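Local coordinates for SusD homolog (Bacteroides thetaiotaomicron VPI-5482, PDB 3FDH), which is a SusD/RagB-family protein that probably binds glycans at the outer membrane for uptake by a partner transporter, at residues R281-P286 against A423-S428. Residues are numbered along the deposited sequence; the frame is centred on the assembly and turned at random.
Sequences RAFFTP and AMWGAS
Trp425 reaches across to Ala282 and Phe283 with the far corner of its indole. The contact is a small buried apolar cluster in a SusD-like fold, and no hydrogen bond joins the two segments. It links the short strand 283-284, paired antiparallel with 319-320, and the residue before it to the loop between helices 412-423 and 431-443. The Trp425 side chain starts with CG anti to the backbone N (chi1 173°), which carries the six-membered ring out from the loop toward the strand. There Trp425 CH2 meets Phe283 CZ at 3.5 Å. The two rings meet obliquely, with planes at 32° and centroids 5.3 Å apart. Phe283 offers the end of its ring, and its CE1 lies 3.8 Å from Trp425 CZ2. Leu271 of helix 265-274 touches both aromatic side chains, and Phe322 packs edge-to-face with the indole. On the five-membered ring, NE1 is hydrogen-bonded to Glu52, which satisfies the buried polar atom and should limit rotation of the ring. The methyl group of Ala282 packs on the same corner of the indole that meets Phe283: its CB sits 3.6 Å from Trp425 CH2 and 3.9 Å from Trp425 CZ3.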
loop_
_atom_site.group_PDB
_atom_site.type_symbol
_atom_site.label_atom_id
_atom_site.label_comp_id
_atom_site.label_asym_id
_atom_site.label_seq_id
_atom_site.Cartn_x
_atom_site.Cartn_y
_atom_site.Cartn_z
ATOM N N ARG A 281 -9.715 -14.847 14.052
ATOM C CA ARG A 281 -10.828 -14.082 13.555
ATOM C C ARG A 281 -10.843 -13.684 12.093
ATOM O O ARG A 281 -11.915 -13.475 11.531
ATOM C CB ARG A 281 -10.937 -12.856 14.462
ATOM C CG ARG A 281 -12.089 -12.026 14.198
ATOM C CD ARG A 281 -12.411 -11.137 15.360
ATOM N NE ARG A 281 -13.476 -10.212 14.971
ATOM C CZ ARG A 281 -14.764 -10.529 14.878
ATOM N NH1 ARG A 281 -15.160 -11.753 15.141
ATOM N NH2 ARG A 281 -15.642 -9.633 14.482
ATOM N N ALA A 282 -9.664 -13.673 11.457
ATOM C CA ALA A 282 -9.513 -13.163 10.099
ATOM C C ALA A 282 -9.371 -14.218 8.989
ATOM O O ALA A 282 -8.915 -13.928 7.895
ATOM C CB ALA A 282 -8.318 -12.211 10.043
ATOM N N PHE A 283 -9.769 -15.426 9.292
ATOM C CA PHE A 283 -9.686 -16.562 8.352
ATOM C C PHE A 283 -10.964 -17.344 8.210
ATOM O O PHE A 283 -11.650 -17.628 9.179
ATOM C CB PHE A 283 -8.545 -17.522 8.744
ATOM C CG PHE A 283 -7.191 -16.895 8.691
ATOM C CD1 PHE A 283 -6.584 -16.644 7.478
ATOM C CD2 PHE A 283 -6.511 -16.582 9.840
ATOM C CE1 PHE A 283 -5.339 -16.048 7.420
ATOM C CE2 PHE A 283 -5.258 -15.993 9.787
ATOM C CZ PHE A 283 -4.664 -15.737 8.574
ATOM N N PHE A 284 -11.264 -17.680 6.957
ATOM C CA PHE A 284 -12.403 -18.475 6.570
ATOM C C PHE A 284 -11.958 -19.704 5.773
ATOM O O PHE A 284 -11.037 -19.683 4.957
ATOM C CB PHE A 284 -13.435 -17.728 5.702
ATOM C CG PHE A 284 -13.926 -16.414 6.269
ATOM C CD1 PHE A 284 -14.048 -16.206 7.632
ATOM C CD2 PHE A 284 -14.362 -15.413 5.393
ATOM C CE1 PHE A 284 -14.539 -14.995 8.128
ATOM C CE2 PHE A 284 -14.858 -14.210 5.871
ATOM C CZ PHE A 284 -14.944 -13.998 7.250
ATOM N N THR A 285 -12.667 -20.786 6.038
ATOM C CA THR A 285 -12.404 -22.040 5.345
ATOM C C THR A 285 -12.882 -21.977 3.898
ATOM O O THR A 285 -13.558 -21.026 3.472
ATOM C CB THR A 285 -13.206 -23.220 5.984
ATOM O OG1 THR A 285 -14.615 -23.006 5.764
ATOM C CG2 THR A 285 -12.902 -23.379 7.497
ATOM N N PRO A 286 -12.507 -22.995 3.118
ATOM C CA PRO A 286 -13.132 -23.146 1.817
ATOM C C PRO A 286 -14.618 -23.414 2.034
ATOM O O PRO A 286 -15.063 -23.658 3.161
ATOM C CB PRO A 286 -12.458 -24.396 1.228
ATOM C CG PRO A 286 -11.324 -24.729 2.111
ATOM C CD PRO A 286 -11.517 -24.047 3.414
ATOM N N ALA A 423 -0.135 -5.121 10.820
ATOM C CA ALA A 423 -1.216 -4.110 10.715
ATOM C C ALA A 423 -1.680 -3.800 9.304
ATOM O O ALA A 423 -2.816 -3.456 9.051
ATOM C CB ALA A 423 -0.793 -2.804 11.364
HETATM N N MSE A 424 -0.744 -3.933 8.392
HETATM C CA MSE A 424 -0.901 -3.508 6.984
HETATM C C MSE A 424 -1.398 -4.615 6.030
HETATM O O MSE A 424 -1.609 -4.441 4.839
HETATM C CB MSE A 424 0.336 -2.721 6.565
HETATM C CG MSE A 424 0.430 -1.444 7.286
HETATM SE SE MSE A 424 1.877 -0.258 6.868
HETATM C CE MSE A 424 1.363 0.390 5.099
ATOM N N TRP A 425 -1.735 -5.714 6.676
ATOM C CA TRP A 425 -2.463 -6.844 6.055
ATOM C C TRP A 425 -3.950 -6.500 6.137
ATOM O O TRP A 425 -4.475 -6.175 7.185
ATOM C CB TRP A 425 -2.240 -8.105 6.877
ATOM C CG TRP A 425 -3.032 -9.278 6.473
ATOM C CD1 TRP A 425 -3.185 -9.758 5.202
ATOM C CD2 TRP A 425 -3.710 -10.197 7.330
ATOM N NE1 TRP A 425 -3.946 -10.900 5.192
ATOM C CE2 TRP A 425 -4.311 -11.177 6.492
ATOM C CE3 TRP A 425 -3.888 -10.292 8.733
ATOM C CZ2 TRP A 425 -5.031 -12.234 6.999
ATOM C CZ3 TRP A 425 -4.652 -11.310 9.219
ATOM C CH2 TRP A 425 -5.192 -12.295 8.361
ATOM N N GLY A 426 -4.619 -6.611 5.021
ATOM C CA GLY A 426 -6.032 -6.336 4.904
ATOM C C GLY A 426 -6.584 -6.149 3.506
ATOM O O GLY A 426 -5.986 -6.616 2.510
ATOM N N ALA A 427 -7.700 -5.442 3.454
ATOM C CA ALA A 427 -8.424 -5.092 2.210
ATOM C C ALA A 427 -8.233 -3.617 1.905
ATOM O O ALA A 427 -8.908 -3.027 1.033
ATOM C CB ALA A 427 -9.964 -5.405 2.393
ATOM N N SER A 428 -7.312 -3.004 2.638
ATOM C CA SER A 428 -7.082 -1.544 2.588
ATOM C C SER A 428 -6.155 -1.010 1.496
ATOM O O SER A 428 -6.016 0.213 1.340
ATOM C CB SER A 428 -6.607 -1.013 3.956
ATOM O OG SER A 428 -7.513 -1.365 4.991
#